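PDB 2QDD: mandelate racemase/muconate lactonizing enzyme from Roseovarius nubinhibens, which is of unknown function but, as a magnesium-binding member of the enolase superfamily, probably acts on a carboxylate substrate by abstracting the proton next to the carboxylate. Local coordinates for residues L13-K19 / H327-P332; A206-N211 / V232-N238. All coordinates share one frame; numbering follows the deposited sequence.

The two contacts share no secondary-structure element, and their centres lie about 37 Å apart. Contact 1 is partly buried and joins the N-terminal domain to the barrel domain: strand 5-22 meets an irregular loop that follows helix 300-311, held by two backbone hydrogen bonds and by leucines and prolines. Contact 2 stays within the barrel domain, is largely buried and pairs the C-terminal ends of two successive outer helices, 203-210 and 226-233. Valine, leucine and alanine fill it, while its one direct hydrogen bond comes from a side chain. Only contact 2 also faces other subunits, where Arg235 and Asn211 bond a neighbouring subunit.

Contact 1 (L13-K19 / H327-P332); sequences LDLPLAK and HLADDP
Where the N-terminal domain of this enolase-superfamily protein meets its barrel domain, Leu17 of strand 5-22 and Leu328 of the loop 327-332 form a single antiparallel beta bridge. The loop runs roughly against the strand, their end-to-end directions 153° apart. Leu17 and Leu328 are a non-hydrogen-bonded pair, and two backbone hydrogen bonds, one on each side of it, bind the start of the loop to the strand. Ala329 N donates to Pro16 O at 3.0 Å with an almost straight N-H...O angle of 175°, and Ala18 N donates to His327 O at 2.9 Å. On its other side the strand pairs with strand 29-42 through Leu13, Leu15 and Leu17, so proline suits position 16: its nitrogen has no hydrogen to give, yet its carbonyl serves the loop.

Beside the bridge, apolar side chains fill in the contact. Leu328 places CG anti to its own carbonyl carbon (chi1 -56°), which brings its two methyls back to the strand although its CB bond leads away from it. CD2 lies 3.9 Å from Leu15 CB, and CD1 meets Leu15 CD1 in an oblique crossing. Further along, the backbones diverge, and Leu13 reaches across: its CD2 touches Pro332 CG at 3.7 Å, the branched chain crossing the compact ring at about a right angle. Pro332 also packs on Thr299, and Leu15 touches the same residue, which ties the strand to the barrel domain beyond the loop.

Pro16 also meets the loop with its ring: CD rests on Asp330 CB at 4.0 Å. Asp330 OD1 accepts a weak hydrogen bond from Asp331 N within the loop. Where the chain turns a corner at Ala18 and Lys19, His327 O takes a second hydrogen: a water donates to it at 2.8 Å and accepts from Lys19 N at 3.1 Å.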
loop_
_atom_site.group_PDB
_atom_site.type_symbol
_atom_site.label_atom_id
_atom_site.label_comp_id
_atom_site.label_asym_id
_atom_site.label_seq_id
_atom_site.Cartn_x
_atom_site.Cartn_y
_atom_site.Cartn_z
ATOM N N LEU A 13 -43.653 21.613 -12.915
ATOM C CA LEU A 13 -44.650 21.214 -11.938
ATOM C C LEU A 13 -44.251 21.789 -10.587
ATOM O O LEU A 13 -43.113 21.626 -10.148
ATOM C CB LEU A 13 -44.741 19.684 -11.865
ATOM C CG LEU A 13 -45.514 18.898 -12.940
ATOM C CD1 LEU A 13 -44.743 18.745 -14.254
ATOM C CD2 LEU A 13 -45.901 17.530 -12.416
ATOM N N ASP A 14 -45.189 22.477 -9.946
ATOM C CA ASP A 14 -45.015 22.976 -8.589
ATOM C C ASP A 14 -45.670 21.987 -7.630
ATOM O O ASP A 14 -46.898 21.866 -7.598
ATOM C CB ASP A 14 -45.682 24.350 -8.460
ATOM C CG ASP A 14 -45.030 25.228 -7.411
ATOM O OD1 ASP A 14 -45.027 24.846 -6.220
ATOM O OD2 ASP A 14 -44.532 26.313 -7.780
ATOM N N LEU A 15 -44.855 21.268 -6.863
ATOM C CA LEU A 15 -45.358 20.164 -6.049
ATOM C C LEU A 15 -45.194 20.448 -4.563
ATOM O O LEU A 15 -44.093 20.305 -4.031
ATOM C CB LEU A 15 -44.647 18.856 -6.389
ATOM C CG LEU A 15 -44.586 18.333 -7.818
ATOM C CD1 LEU A 15 -43.531 17.255 -7.849
ATOM C CD2 LEU A 15 -45.938 17.777 -8.251
ATOM N N PRO A 16 -46.288 20.838 -3.886
ATOM C CA PRO A 16 -46.199 21.101 -2.451
ATOM C C PRO A 16 -45.936 19.821 -1.666
ATOM O O PRO A 16 -46.451 18.756 -2.018
ATOM C CB PRO A 16 -47.576 21.679 -2.108
ATOM C CG PRO A 16 -48.485 21.153 -3.165
ATOM C CD PRO A 16 -47.653 21.044 -4.408
ATOM N N LEU A 17 -45.113 19.929 -0.631
ATOM C CA LEU A 17 -44.880 18.824 0.288
ATOM C C LEU A 17 -45.985 18.742 1.333
ATOM O O LEU A 17 -46.557 19.763 1.725
ATOM C CB LEU A 17 -43.515 18.969 0.971
ATOM C CG LEU A 17 -42.270 19.003 0.076
ATOM C CD1 LEU A 17 -41.088 19.532 0.860
ATOM C CD2 LEU A 17 -41.957 17.637 -0.511
ATOM N N ALA A 18 -46.274 17.519 1.770
ATOM C CA ALA A 18 -47.167 17.263 2.899
ATOM C C ALA A 18 -46.609 17.794 4.225
ATOM O O ALA A 18 -47.350 18.356 5.033
ATOM C CB ALA A 18 -47.467 15.770 3.004
ATOM N N LYS A 19 -45.307 17.609 4.441
ATOM C CA LYS A 19 -44.617 18.172 5.607
ATOM C C LYS A 19 -43.539 19.177 5.180
ATOM O O LYS A 19 -42.417 18.781 4.851
ATOM C CB LYS A 19 -43.998 17.066 6.475
ATOM C CG LYS A 19 -44.950 15.947 6.892
ATOM C CD LYS A 19 -45.802 16.334 8.097
ATOM C CE LYS A 19 -46.708 15.186 8.526
ATOM N NZ LYS A 19 -47.801 14.925 7.547
ATOM N N HIS A 327 -44.587 11.762 -0.064
ATOM C CA HIS A 327 -44.305 12.962 0.714
ATOM C C HIS A 327 -44.901 14.224 0.093
ATOM O O HIS A 327 -44.792 15.309 0.663
ATOM C CB HIS A 327 -42.799 13.098 0.954
ATOM C CG HIS A 327 -42.239 12.011 1.816
ATOM N ND1 HIS A 327 -42.012 12.175 3.166
ATOM C CD2 HIS A 327 -41.893 10.733 1.530
ATOM C CE1 HIS A 327 -41.539 11.049 3.671
ATOM N NE2 HIS A 327 -41.462 10.156 2.700
ATOM N N LEU A 328 -45.539 14.064 -1.065
ATOM C CA LEU A 328 -46.233 15.153 -1.753
ATOM C C LEU A 328 -47.698 15.263 -1.329
ATOM O O LEU A 328 -48.345 14.255 -1.027
ATOM C CB LEU A 328 -46.171 14.957 -3.271
ATOM C CG LEU A 328 -44.824 14.809 -3.979
ATOM C CD1 LEU A 328 -45.060 14.473 -5.449
ATOM C CD2 LEU A 328 -43.957 16.060 -3.827
ATOM N N ALA A 329 -48.215 16.492 -1.329
ATOM C CA ALA A 329 -49.633 16.751 -1.076
ATOM C C ALA A 329 -50.484 16.742 -2.352
ATOM O O ALA A 329 -51.701 16.552 -2.291
ATOM C CB ALA A 329 -49.805 18.061 -0.328
ATOM N N ASP A 330 -49.840 16.944 -3.502
ATOM C CA ASP A 330 -50.516 16.888 -4.800
ATOM C C ASP A 330 -50.149 15.626 -5.594
ATOM O O ASP A 330 -49.111 15.009 -5.347
ATOM C CB ASP A 330 -50.191 18.142 -5.618
ATOM C CG ASP A 330 -51.410 18.718 -6.322
ATOM O OD1 ASP A 330 -52.217 17.937 -6.878
ATOM O OD2 ASP A 330 -51.555 19.959 -6.324
ATOM N N ASP A 331 -51.010 15.255 -6.541
ATOM C CA ASP A 331 -50.744 14.159 -7.477
ATOM C C ASP A 331 -51.203 14.561 -8.884
ATOM O O ASP A 331 -52.403 14.726 -9.123
ATOM C CB ASP A 331 -51.462 12.879 -7.019
ATOM C CG ASP A 331 -50.976 11.614 -7.740
ATOM O OD1 ASP A 331 -50.225 11.693 -8.738
ATOM O OD2 ASP A 331 -51.371 10.517 -7.297
ATOM N N PRO A 332 -50.244 14.734 -9.813
ATOM C CA PRO A 332 -50.507 15.015 -11.228
ATOM C C PRO A 332 -50.757 13.783 -12.110
ATOM O O PRO A 332 -51.154 13.930 -13.271
ATOM C CB PRO A 332 -49.226 15.715 -11.671
ATOM C CG PRO A 332 -48.172 15.070 -10.848
ATOM C CD PRO A 332 -48.797 14.716 -9.525
HETATM O O HOH W 1 -43.236 15.873 2.927
#

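Contact 2 (A206-N211 / V232-N238); sequences AVEVLN and VARRVAN
Hydrophobic packing between Ala206, Leu210, Val232 and Val236 joins helix 203-210 to helix 226-233 and the loop that follows it, neighbouring outer elements of the (beta/alpha)7beta barrel domain. Ala206 is small enough to let the helices approach, and its CB sits against both methyls of Val232, with CG2 at 3.8 Å. One turn on, Leu210 CB meets Val236 CG1 at 3.8 Å, while its CD1 reaches Val236 CG2; the two side chains cross obliquely.

The polar bonds lie at the end of helix 203-210. Asn211, its CG anti to the carbonyl carbon (chi1 -67°), turns its amide across Val236, and ND2 donates to Arg235 O at 3.0 Å, with the acceptor 6° out of the amide plane. The same ND2 also bonds Ala237 O of the second subunit. A water completes the join: it donates to Leu210 O and to Asn211 OD1, and accepts from Ala237 N at 2.9 Å.

Val207 CG1 lies over one face of the Arg235 guanidinium, 3.9 Å from NH1. The charged end itself serves the second subunit, where it meets Glu262 in a salt bridge and the backbone oxygens of Val236 and Asn238.

With both amide atoms engaged, Asn211 has little freedom to flip, and the same amide that closes the helix pair helps to join subunits.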
loop_
_atom_site.group_PDB
_atom_site.type_symbol
_atom_site.label_atom_id
_atom_site.label_comp_id
_atom_site.label_asym_id
_atom_site.label_seq_id
_atom_site.Cartn_x
_atom_site.Cartn_y
_atom_site.Cartn_z
ATOM N N ALA A 206 -18.644 10.979 14.270
ATOM C CA ALA A 206 -18.975 9.617 13.825
ATOM C C ALA A 206 -18.250 8.525 14.613
ATOM O O ALA A 206 -18.883 7.590 15.103
ATOM C CB ALA A 206 -18.705 9.461 12.344
ATOM N N VAL A 207 -16.932 8.664 14.746
ATOM C CA VAL A 207 -16.115 7.719 15.515
ATOM C C VAL A 207 -16.569 7.657 16.980
ATOM O O VAL A 207 -16.715 6.571 17.535
ATOM C CB VAL A 207 -14.598 8.039 15.374
ATOM C CG1 VAL A 207 -13.758 7.260 16.377
ATOM C CG2 VAL A 207 -14.128 7.732 13.957
ATOM N N GLU A 208 -16.841 8.818 17.573
ATOM C CA GLU A 208 -17.282 8.903 18.967
ATOM C C GLU A 208 -18.651 8.279 19.241
ATOM O O GLU A 208 -18.775 7.486 20.171
ATOM C CB GLU A 208 -17.231 10.343 19.492
ATOM C CG GLU A 208 -17.700 10.496 20.940
ATOM C CD GLU A 208 -17.970 11.937 21.344
ATOM O OE1 GLU A 208 -18.007 12.819 20.455
ATOM O OE2 GLU A 208 -18.153 12.188 22.558
ATOM N N VAL A 209 -19.673 8.621 18.453
ATOM C CA VAL A 209 -20.976 7.975 18.645
ATOM C C VAL A 209 -21.040 6.486 18.292
ATOM O O VAL A 209 -21.602 5.704 19.053
ATOM C CB VAL A 209 -22.249 8.818 18.229
ATOM C CG1 VAL A 209 -21.925 10.245 17.810
ATOM C CG2 VAL A 209 -23.123 8.104 17.212
ATOM N N LEU A 210 -20.431 6.091 17.173
ATOM C CA LEU A 210 -20.512 4.701 16.711
ATOM C C LEU A 210 -19.678 3.736 17.539
ATOM O O LEU A 210 -20.006 2.562 17.622
ATOM C CB LEU A 210 -20.183 4.570 15.221
ATOM C CG LEU A 210 -21.147 5.243 14.240
ATOM C CD1 LEU A 210 -20.690 5.054 12.803
ATOM C CD2 LEU A 210 -22.556 4.713 14.425
ATOM N N ASN A 211 -18.622 4.236 18.176
ATOM C CA ASN A 211 -17.875 3.434 19.141
ATOM C C ASN A 211 -18.385 3.525 20.580
ATOM O O ASN A 211 -17.795 2.939 21.485
ATOM C CB ASN A 211 -16.369 3.727 19.057
ATOM C CG ASN A 211 -15.755 3.262 17.739
ATOM O OD1 ASN A 211 -16.273 2.361 17.088
ATOM N ND2 ASN A 211 -14.644 3.873 17.350
ATOM N N VAL A 232 -13.910 6.760 8.701
ATOM C CA VAL A 232 -14.840 6.282 9.735
ATOM C C VAL A 232 -14.999 4.754 9.715
ATOM O O VAL A 232 -14.939 4.108 10.763
ATOM C CB VAL A 232 -16.223 6.971 9.592
ATOM C CG1 VAL A 232 -17.251 6.379 10.534
ATOM C CG2 VAL A 232 -16.092 8.464 9.826
ATOM N N ALA A 233 -15.174 4.197 8.515
ATOM C CA ALA A 233 -15.418 2.766 8.313
ATOM C C ALA A 233 -14.306 1.876 8.854
ATOM O O ALA A 233 -14.581 0.812 9.396
ATOM C CB ALA A 233 -15.659 2.472 6.834
ATOM N N ARG A 234 -13.056 2.330 8.711
ATOM C CA ARG A 234 -11.880 1.662 9.276
ATOM C C ARG A 234 -11.842 1.608 10.809
ATOM O O ARG A 234 -11.110 0.806 11.387
ATOM C CB ARG A 234 -10.602 2.316 8.756
ATOM C CG ARG A 234 -10.260 1.922 7.331
ATOM C CD ARG A 234 -8.826 2.294 6.965
ATOM N NE ARG A 234 -8.683 3.714 6.636
ATOM C CZ ARG A 234 -8.911 4.249 5.436
ATOM N NH1 ARG A 234 -9.302 3.494 4.413
ATOM N NH2 ARG A 234 -8.748 5.555 5.259
ATOM N N ARG A 235 -12.636 2.460 11.452
ATOM C CA ARG A 235 -12.507 2.740 12.875
ATOM C C ARG A 235 -13.738 2.318 13.688
ATOM O O ARG A 235 -13.717 2.377 14.918
ATOM C CB ARG A 235 -12.218 4.230 13.091
ATOM C CG ARG A 235 -10.908 4.724 12.466
ATOM C CD ARG A 235 -10.298 5.858 13.284
ATOM N NE ARG A 235 -9.751 5.383 14.553
ATOM C CZ ARG A 235 -9.594 6.127 15.645
ATOM N NH1 ARG A 235 -9.947 7.406 15.661
ATOM N NH2 ARG A 235 -9.084 5.580 16.735
ATOM N N VAL A 236 -14.812 1.919 13.000
ATOM C CA VAL A 236 -16.081 1.538 13.650
ATOM C C VAL A 236 -16.542 0.144 13.189
ATOM O O VAL A 236 -15.950 -0.438 12.278
ATOM C CB VAL A 236 -17.214 2.606 13.420
ATOM C CG1 VAL A 236 -16.736 4.011 13.793
ATOM C CG2 VAL A 236 -17.716 2.591 11.987
ATOM N N ALA A 237 -17.602 -0.374 13.809
ATOM C CA ALA A 237 -18.026 -1.767 13.620
ATOM C C ALA A 237 -19.332 -1.965 12.824
ATOM O O ALA A 237 -19.736 -3.107 12.578
ATOM C CB ALA A 237 -18.106 -2.470 14.967
ATOM N N ASN A 238 -19.973 -0.863 12.424
ATOM C CA ASN A 238 -21.257 -0.882 11.701
ATOM C C ASN A 238 -21.071 -1.032 10.196
ATOM O O ASN A 238 -20.071 -0.549 9.657
ATOM C CB ASN A 238 -22.003 0.438 11.924
ATOM C CG ASN A 238 -22.495 0.600 13.338
ATOM O OD1 ASN A 238 -21.711 0.851 14.248
ATOM N ND2 ASN A 238 -23.806 0.473 13.529
HETATM O O HOH W 2 -18.308 0.627 16.419
#